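PDB 1YT8: thiosulfate sulfurtransferase from Pseudomonas aeruginosa, which probably transfers the sulfane sulfur of thiosulfate to cyanide, as rhodanese-family sulfurtransferases do. Local coordinates for residues Trp387-Thr399 against Leu424-Gly438. Residues are numbered along the deposited sequence; the frame is centred on the assembly and turned at random.
Sequences WLGEPGTRVLDFT and LERLGTAERYVLTCG
T393 OG1 takes the N-H of R432 NE at 2.8 Å, close to the guanidinium plane, and also bonds a water that accepts from R432 NH2 and donates to W387 O. With its edge held there, the guanidinium lies flat on the indole of W387: planes 5° apart, CZ 3.6 Å from the centroid of the five-membered ring, a cation-pi stack. R432 CD sits over the six-membered ring as a CH-pi contact. R432 CG stands between the backbone N and carbonyl carbon (chi1 52°), and the chain then runs extended to NE across the indole. F459 meets W387 edge-to-face.

On the L396 side of the sheet, R394 bends at chi2 and chi3, laying its guanidinium against L427 CD2. Its NH2 reaches L427 O at 3.2 Å, in the carbonyl plane, while a water bridges NE to that same oxygen, so two donors grip this carbonyl. L396 CD2 presses tightly on L427 CD1, and L396 CD1 lies 3.8 Å from L435 CD2.

Between these faces the backbones pair in parallel, from R394 N to R432 O (3.0 Å) through to F398 N to T436 O (2.9 Å). At the C-terminal end of strand 393-397, D397 OD1 accepts from T399 N in an Asx turn. Strands 393-397 and 432-436 are neighbours in the five-stranded parallel sheet, order 1-5-4-2-3, of a rhodanese domain.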
ATOM      1  N   TRP A 387      30.274  -3.478  24.479  1.00 23.03           N
ATOM      2  CA  TRP A 387      29.922  -4.893  24.568  1.00 22.88           C
ATOM      3  C   TRP A 387      30.457  -5.684  23.376  1.00 22.97           C
ATOM      4  O   TRP A 387      31.001  -6.774  23.538  1.00 22.24           O
ATOM      5  CB  TRP A 387      28.399  -5.055  24.621  1.00 24.91           C
ATOM      6  CG  TRP A 387      27.782  -4.800  25.967  1.00 26.67           C
ATOM      7  CD1 TRP A 387      28.325  -4.095  27.004  1.00 26.33           C
ATOM      8  CD2 TRP A 387      26.491  -5.235  26.408  1.00 26.73           C
ATOM      9  NE1 TRP A 387      27.450  -4.066  28.066  1.00 25.06           N
ATOM     10  CE2 TRP A 387      26.318  -4.757  27.727  1.00 26.46           C
ATOM     11  CE3 TRP A 387      25.461  -5.982  25.816  1.00 28.01           C
ATOM     12  CZ2 TRP A 387      25.154  -5.003  28.468  1.00 27.26           C
ATOM     13  CZ3 TRP A 387      24.302  -6.226  26.551  1.00 28.25           C
ATOM     14  CH2 TRP A 387      24.161  -5.736  27.867  1.00 28.65           C
ATOM     15  N   LEU A 388      30.290  -5.129  22.179  1.00 23.06           N
ATOM     16  CA  LEU A 388      30.736  -5.788  20.958  1.00 23.12           C
ATOM     17  C   LEU A 388      32.251  -5.937  20.857  1.00 25.40           C
ATOM     18  O   LEU A 388      32.755  -6.582  19.934  1.00 23.68           O
ATOM     19  CB  LEU A 388      30.196  -5.035  19.738  1.00 24.12           C
ATOM     20  CG  LEU A 388      28.670  -5.093  19.588  1.00 24.31           C
ATOM     21  CD1 LEU A 388      28.217  -4.209  18.433  1.00 25.14           C
ATOM     22  CD2 LEU A 388      28.240  -6.535  19.358  1.00 23.35           C
ATOM     23  N   GLY A 389      32.969  -5.344  21.805  1.00 25.86           N
ATOM     24  CA  GLY A 389      34.419  -5.435  21.808  1.00 28.28           C
ATOM     25  C   GLY A 389      34.891  -6.813  22.238  1.00 29.25           C
ATOM     26  O   GLY A 389      36.069  -7.147  22.110  1.00 29.97           O
ATOM     27  N   GLU A 390      33.964  -7.610  22.757  1.00 29.21           N
ATOM     28  CA  GLU A 390      34.253  -8.969  23.204  1.00 30.52           C
ATOM     29  C   GLU A 390      33.146  -9.874  22.679  1.00 29.83           C
ATOM     30  O   GLU A 390      32.026  -9.422  22.452  1.00 30.73           O
ATOM     31  CB  GLU A 390      34.264  -9.040  24.734  1.00 33.74           C
ATOM     32  CG  GLU A 390      35.248  -8.104  25.417  1.00 38.91           C
ATOM     33  CD  GLU A 390      36.684  -8.379  25.023  1.00 41.66           C
ATOM     34  OE1 GLU A 390      37.106  -9.555  25.101  1.00 43.48           O
ATOM     35  OE2 GLU A 390      37.393  -7.421  24.642  1.00 43.52           O
ATOM     36  N   PRO A 391      33.442 -11.165  22.471  1.00 28.72           N
ATOM     37  CA  PRO A 391      32.398 -12.062  21.971  1.00 27.52           C
ATOM     38  C   PRO A 391      31.341 -12.342  23.037  1.00 25.78           C
ATOM     39  O   PRO A 391      31.567 -12.096  24.222  1.00 25.36           O
ATOM     40  CB  PRO A 391      33.177 -13.313  21.576  1.00 28.62           C
ATOM     41  CG  PRO A 391      34.315 -13.317  22.560  1.00 30.07           C
ATOM     42  CD  PRO A 391      34.737 -11.863  22.569  1.00 29.61           C
ATOM     43  N   GLY A 392      30.185 -12.841  22.609  1.00 23.88           N
ATOM     44  CA  GLY A 392      29.123 -13.154  23.549  1.00 20.66           C
ATOM     45  C   GLY A 392      27.846 -12.349  23.369  1.00 20.78           C
ATOM     46  O   GLY A 392      26.794 -12.727  23.889  1.00 19.53           O
ATOM     47  N   THR A 393      27.926 -11.238  22.644  1.00 18.92           N
ATOM     48  CA  THR A 393      26.753 -10.404  22.427  1.00 17.68           C
ATOM     49  C   THR A 393      26.188 -10.610  21.030  1.00 19.25           C
ATOM     50  O   THR A 393      26.886 -10.406  20.035  1.00 19.91           O
ATOM     51  CB  THR A 393      27.083  -8.907  22.603  1.00 19.62           C
ATOM     52  OG1 THR A 393      27.520  -8.665  23.946  1.00 18.19           O
ATOM     53  CG2 THR A 393      25.856  -8.053  22.318  1.00 16.45           C
ATOM     54  N   ARG A 394      24.923 -11.017  20.960  1.00 15.17           N
ATOM     55  CA  ARG A 394      24.266 -11.232  19.675  1.00 16.13           C
ATOM     56  C   ARG A 394      23.301 -10.089  19.378  1.00 16.38           C
ATOM     57  O   ARG A 394      22.398  -9.793  20.166  1.00 16.60           O
ATOM     58  CB  ARG A 394      23.505 -12.561  19.663  1.00 14.14           C
ATOM     59  CG  ARG A 394      22.711 -12.809  18.375  1.00 13.71           C
ATOM     60  CD  ARG A 394      23.630 -12.862  17.152  1.00 10.75           C
ATOM     61  NE  ARG A 394      24.375 -14.115  17.084  1.00 13.70           N
ATOM     62  CZ  ARG A 394      25.382 -14.348  16.245  1.00 14.50           C
ATOM     63  NH1 ARG A 394      25.780 -13.412  15.395  1.00 14.88           N
ATOM     64  NH2 ARG A 394      25.983 -15.528  16.251  1.00 14.79           N
ATOM     65  N   VAL A 395      23.513  -9.432  18.246  1.00 14.65           N
ATOM     66  CA  VAL A 395      22.653  -8.329  17.843  1.00 16.43           C
ATOM     67  C   VAL A 395      21.710  -8.818  16.753  1.00 15.88           C
ATOM     68  O   VAL A 395      22.150  -9.350  15.737  1.00 16.32           O
ATOM     69  CB  VAL A 395      23.477  -7.147  17.300  1.00 15.30           C
ATOM     70  CG1 VAL A 395      22.545  -6.047  16.796  1.00 15.77           C
ATOM     71  CG2 VAL A 395      24.389  -6.604  18.396  1.00 17.04           C
ATOM     72  N   LEU A 396      20.412  -8.645  16.983  1.00 15.26           N
ATOM     73  CA  LEU A 396      19.389  -9.050  16.028  1.00 14.81           C
ATOM     74  C   LEU A 396      18.747  -7.801  15.434  1.00 15.14           C
ATOM     75  O   LEU A 396      18.285  -6.928  16.171  1.00 15.62           O
ATOM     76  CB  LEU A 396      18.318  -9.893  16.729  1.00 15.44           C
ATOM     77  CG  LEU A 396      18.808 -11.142  17.461  1.00 14.83           C
ATOM     78  CD1 LEU A 396      17.606 -11.912  18.007  1.00 13.11           C
ATOM     79  CD2 LEU A 396      19.620 -12.017  16.506  1.00 12.48           C
ATOM     80  N   ASP A 397      18.717  -7.724  14.105  1.00 14.43           N
ATOM     81  CA  ASP A 397      18.150  -6.579  13.394  1.00 14.70           C
ATOM     82  C   ASP A 397      16.793  -6.957  12.789  1.00 12.81           C
ATOM     83  O   ASP A 397      16.713  -7.838  11.938  1.00 14.01           O
ATOM     84  CB  ASP A 397      19.105  -6.145  12.277  1.00 14.66           C
ATOM     85  CG  ASP A 397      18.851  -4.727  11.800  1.00 16.32           C
ATOM     86  OD1 ASP A 397      17.725  -4.217  11.997  1.00 12.34           O
ATOM     87  OD2 ASP A 397      19.780  -4.127  11.215  1.00 16.55           O
ATOM     88  N   PHE A 398      15.739  -6.270  13.221  1.00 13.86           N
ATOM     89  CA  PHE A 398      14.381  -6.539  12.750  1.00 14.17           C
ATOM     90  C   PHE A 398      13.897  -5.644  11.609  1.00 16.20           C
ATOM     91  O   PHE A 398      12.768  -5.805  11.130  1.00 16.42           O
ATOM     92  CB  PHE A 398      13.406  -6.427  13.927  1.00 15.21           C
ATOM     93  CG  PHE A 398      13.552  -7.531  14.936  1.00 15.76           C
ATOM     94  CD1 PHE A 398      12.747  -8.663  14.868  1.00 15.15           C
ATOM     95  CD2 PHE A 398      14.524  -7.457  15.927  1.00 16.00           C
ATOM     96  CE1 PHE A 398      12.908  -9.710  15.775  1.00 15.75           C
ATOM     97  CE2 PHE A 398      14.694  -8.502  16.838  1.00 16.00           C
ATOM     98  CZ  PHE A 398      13.885  -9.628  16.761  1.00 15.69           C
ATOM     99  N   THR A 399      14.726  -4.698  11.174  1.00 16.43           N
ATOM    100  CA  THR A 399      14.322  -3.814  10.081  1.00 16.41           C
ATOM    101  C   THR A 399      14.141  -4.646   8.808  1.00 17.63           C
ATOM    102  O   THR A 399      14.554  -5.802   8.755  1.00 16.86           O
ATOM    103  CB  THR A 399      15.372  -2.708   9.828  1.00 16.96           C
ATOM    104  OG1 THR A 399      14.815  -1.706   8.966  1.00 18.84           O
ATOM    105  CG2 THR A 399      16.615  -3.287   9.175  1.00 15.93           C
ATOM    106  N   LEU A 424      17.265 -18.103  15.994  1.00 15.23           N
ATOM    107  CA  LEU A 424      18.052 -18.256  17.209  1.00 17.19           C
ATOM    108  C   LEU A 424      18.822 -19.571  17.213  1.00 17.73           C
ATOM    109  O   LEU A 424      19.964 -19.623  17.671  1.00 18.20           O
ATOM    110  CB  LEU A 424      17.143 -18.157  18.439  1.00 17.99           C
ATOM    111  CG  LEU A 424      16.469 -16.798  18.642  1.00 19.10           C
ATOM    112  CD1 LEU A 424      15.542 -16.852  19.846  1.00 22.17           C
ATOM    113  CD2 LEU A 424      17.528 -15.725  18.835  1.00 21.05           C
ATOM    114  N   GLU A 425      18.201 -20.631  16.704  1.00 18.69           N
ATOM    115  CA  GLU A 425      18.863 -21.927  16.640  1.00 19.87           C
ATOM    116  C   GLU A 425      20.084 -21.804  15.734  1.00 19.83           C
ATOM    117  O   GLU A 425      21.175 -22.246  16.094  1.00 19.89           O
ATOM    118  CB  GLU A 425      17.917 -22.997  16.084  1.00 23.82           C
ATOM    119  CG  GLU A 425      16.688 -23.241  16.936  1.00 27.15           C
ATOM    120  CD  GLU A 425      15.798 -24.341  16.385  1.00 30.78           C
ATOM    121  OE1 GLU A 425      15.594 -24.389  15.152  1.00 33.49           O
ATOM    122  OE2 GLU A 425      15.288 -25.150  17.187  1.00 32.32           O
ATOM    123  N   ARG A 426      19.897 -21.191  14.566  1.00 18.19           N
ATOM    124  CA  ARG A 426      20.991 -21.006  13.610  1.00 16.35           C
ATOM    125  C   ARG A 426      22.152 -20.184  14.166  1.00 15.90           C
ATOM    126  O   ARG A 426      23.319 -20.526  13.961  1.00 17.16           O
ATOM    127  CB  ARG A 426      20.476 -20.329  12.331  1.00 17.24           C
ATOM    128  CG  ARG A 426      19.703 -21.251  11.409  1.00 18.45           C
ATOM    129  CD  ARG A 426      19.119 -20.498  10.215  1.00 21.20           C
ATOM    130  NE  ARG A 426      18.456 -21.420   9.295  1.00 24.81           N
ATOM    131  CZ  ARG A 426      17.663 -21.050   8.294  1.00 25.90           C
ATOM    132  NH1 ARG A 426      17.419 -19.766   8.069  1.00 26.38           N
ATOM    133  NH2 ARG A 426      17.126 -21.971   7.503  1.00 26.75           N
ATOM    134  N   LEU A 427      21.832 -19.102  14.865  1.00 14.76           N
ATOM    135  CA  LEU A 427      22.850 -18.224  15.424  1.00 15.15           C
ATOM    136  C   LEU A 427      23.604 -18.827  16.606  1.00 16.52           C
ATOM    137  O   LEU A 427      24.623 -18.284  17.045  1.00 17.13           O
ATOM    138  CB  LEU A 427      22.212 -16.892  15.814  1.00 16.34           C
ATOM    139  CG  LEU A 427      21.705 -16.110  14.596  1.00 18.24           C
ATOM    140  CD1 LEU A 427      20.835 -14.944  15.030  1.00 17.66           C
ATOM    141  CD2 LEU A 427      22.900 -15.621  13.781  1.00 16.91           C
ATOM    142  N   GLY A 428      23.104 -19.949  17.114  1.00 17.08           N
ATOM    143  CA  GLY A 428      23.764 -20.606  18.226  1.00 21.77           C
ATOM    144  C   GLY A 428      23.327 -20.065  19.570  1.00 23.93           C
ATOM    145  O   GLY A 428      22.145 -19.805  19.793  1.00 28.74           O
ATOM    146  N   THR A 429      24.278 -19.908  20.480  1.00 24.95           N
ATOM    147  CA  THR A 429      23.963 -19.390  21.800  1.00 26.13           C
ATOM    148  C   THR A 429      24.712 -18.087  22.013  1.00 24.96           C
ATOM    149  O   THR A 429      25.717 -17.821  21.351  1.00 25.13           O
ATOM    150  CB  THR A 429      24.356 -20.388  22.910  1.00 28.18           C
ATOM    151  OG1 THR A 429      25.773 -20.590  22.895  1.00 29.84           O
ATOM    152  CG2 THR A 429      23.660 -21.724  22.694  1.00 31.45           C
ATOM    153  N   ALA A 430      24.207 -17.271  22.926  1.00 21.79           N
ATOM    154  CA  ALA A 430      24.828 -15.996  23.241  1.00 21.56           C
ATOM    155  C   ALA A 430      24.704 -15.764  24.738  1.00 21.08           C
ATOM    156  O   ALA A 430      23.883 -16.396  25.404  1.00 20.49           O
ATOM    157  CB  ALA A 430      24.137 -14.874  22.482  1.00 22.25           C
ATOM    158  N   GLU A 431      25.524 -14.864  25.267  1.00 20.51           N
ATOM    159  CA  GLU A 431      25.471 -14.554  26.686  1.00 21.58           C
ATOM    160  C   GLU A 431      24.397 -13.494  26.900  1.00 20.11           C
ATOM    161  O   GLU A 431      23.833 -13.369  27.987  1.00 19.82           O
ATOM    162  CB  GLU A 431      26.836 -14.056  27.174  1.00 23.45           C
ATOM    163  CG  GLU A 431      27.949 -15.075  26.940  1.00 30.01           C
ATOM    164  CD  GLU A 431      29.213 -14.784  27.729  1.00 34.73           C
ATOM    165  OE1 GLU A 431      29.800 -13.697  27.556  1.00 37.56           O
ATOM    166  OE2 GLU A 431      29.623 -15.657  28.525  1.00 39.06           O
ATOM    167  N   ARG A 432      24.100 -12.750  25.836  1.00 18.95           N
ATOM    168  CA  ARG A 432      23.100 -11.694  25.896  1.00 17.10           C
ATOM    169  C   ARG A 432      22.709 -11.246  24.490  1.00 16.49           C
ATOM    170  O   ARG A 432      23.524 -11.278  23.567  1.00 16.38           O
ATOM    171  CB  ARG A 432      23.654 -10.505  26.682  1.00 18.38           C
ATOM    172  CG  ARG A 432      25.005 -10.024  26.171  1.00 21.34           C
ATOM    173  CD  ARG A 432      25.742  -9.182  27.202  1.00 21.28           C
ATOM    174  NE  ARG A 432      27.053  -8.761  26.714  1.00 23.74           N
ATOM    175  CZ  ARG A 432      27.957  -8.118  27.449  1.00 26.11           C
ATOM    176  NH1 ARG A 432      27.698  -7.820  28.715  1.00 26.37           N
ATOM    177  NH2 ARG A 432      29.125  -7.770  26.919  1.00 25.72           N
ATOM    178  N   TYR A 433      21.457 -10.827  24.341  1.00 15.13           N
ATOM    179  CA  TYR A 433      20.943 -10.368  23.056  1.00 14.84           C
ATOM    180  C   TYR A 433      20.576  -8.896  23.118  1.00 15.56           C
ATOM    181  O   TYR A 433      20.090  -8.409  24.138  1.00 16.30           O
ATOM    182  CB  TYR A 433      19.684 -11.146  22.671  1.00 16.15           C
ATOM    183  CG  TYR A 433      19.900 -12.602  22.351  1.00 17.09           C
ATOM    184  CD1 TYR A 433      20.149 -13.023  21.043  1.00 18.30           C
ATOM    185  CD2 TYR A 433      19.830 -13.568  23.352  1.00 17.19           C
ATOM    186  CE1 TYR A 433      20.317 -14.373  20.744  1.00 17.32           C
ATOM    187  CE2 TYR A 433      20.000 -14.915  23.065  1.00 18.57           C
ATOM    188  CZ  TYR A 433      20.242 -15.313  21.762  1.00 19.25           C
ATOM    189  OH  TYR A 433      20.412 -16.648  21.491  1.00 18.86           O
ATOM    190  N   VAL A 434      20.810  -8.195  22.015  1.00 12.85           N
ATOM    191  CA  VAL A 434      20.462  -6.789  21.904  1.00 14.50           C
ATOM    192  C   VAL A 434      19.649  -6.693  20.616  1.00 13.55           C
ATOM    193  O   VAL A 434      20.125  -7.076  19.547  1.00 13.32           O
ATOM    194  CB  VAL A 434      21.707  -5.890  21.800  1.00 14.70           C
ATOM    195  CG1 VAL A 434      21.272  -4.440  21.599  1.00 14.11           C
ATOM    196  CG2 VAL A 434      22.545  -6.011  23.073  1.00 14.45           C
ATOM    197  N   LEU A 435      18.418  -6.205  20.724  1.00 13.63           N
ATOM    198  CA  LEU A 435      17.545  -6.102  19.559  1.00 14.02           C
ATOM    199  C   LEU A 435      17.488  -4.681  19.007  1.00 13.59           C
ATOM    200  O   LEU A 435      17.495  -3.709  19.761  1.00 13.74           O
ATOM    201  CB  LEU A 435      16.133  -6.567  19.925  1.00 13.43           C
ATOM    202  CG  LEU A 435      16.029  -7.809  20.826  1.00 15.85           C
ATOM    203  CD1 LEU A 435      14.561  -8.184  20.966  1.00 16.81           C
ATOM    204  CD2 LEU A 435      16.825  -8.975  20.252  1.00 14.77           C
ATOM    205  N   THR A 436      17.428  -4.566  17.684  1.00 13.66           N
ATOM    206  CA  THR A 436      17.363  -3.257  17.055  1.00 15.33           C
ATOM    207  C   THR A 436      16.520  -3.287  15.784  1.00 15.45           C
ATOM    208  O   THR A 436      16.088  -4.340  15.324  1.00 14.23           O
ATOM    209  CB  THR A 436      18.782  -2.740  16.688  1.00 16.26           C
ATOM    210  OG1 THR A 436      18.711  -1.365  16.288  1.00 16.81           O
ATOM    211  CG2 THR A 436      19.368  -3.554  15.538  1.00 18.33           C
ATOM    212  N   CYS A 437      16.281  -2.099  15.249  1.00 17.89           N
ATOM    213  CA  CYS A 437      15.556  -1.895  14.002  1.00 17.96           C
ATOM    214  C   CYS A 437      15.747  -0.409  13.747  1.00 19.33           C
ATOM    215  O   CYS A 437      16.522   0.239  14.456  1.00 18.63           O
ATOM    216  CB  CYS A 437      14.067  -2.267  14.121  1.00 19.90           C
ATOM    217  SG  CYS A 437      13.044  -1.255  15.208  1.00 20.49           S
ATOM    218  N   GLY A 438      15.066   0.135  12.746  1.00 18.67           N
ATOM    219  CA  GLY A 438      15.227   1.546  12.444  1.00 19.63           C
ATOM    220  C   GLY A 438      15.204   2.477  13.644  1.00 21.40           C
ATOM    221  O   GLY A 438      16.139   3.253  13.859  1.00 19.53           O
TER
HETATM  222  O   HOH W   1      29.992  -9.237  24.427  1.00 21.64           O
HETATM  223  O   HOH W   2      23.696 -16.325  18.986  1.00 20.15           O
HETATM  224  O   HOH W   3      13.169  -0.423  10.859  1.00 21.44           O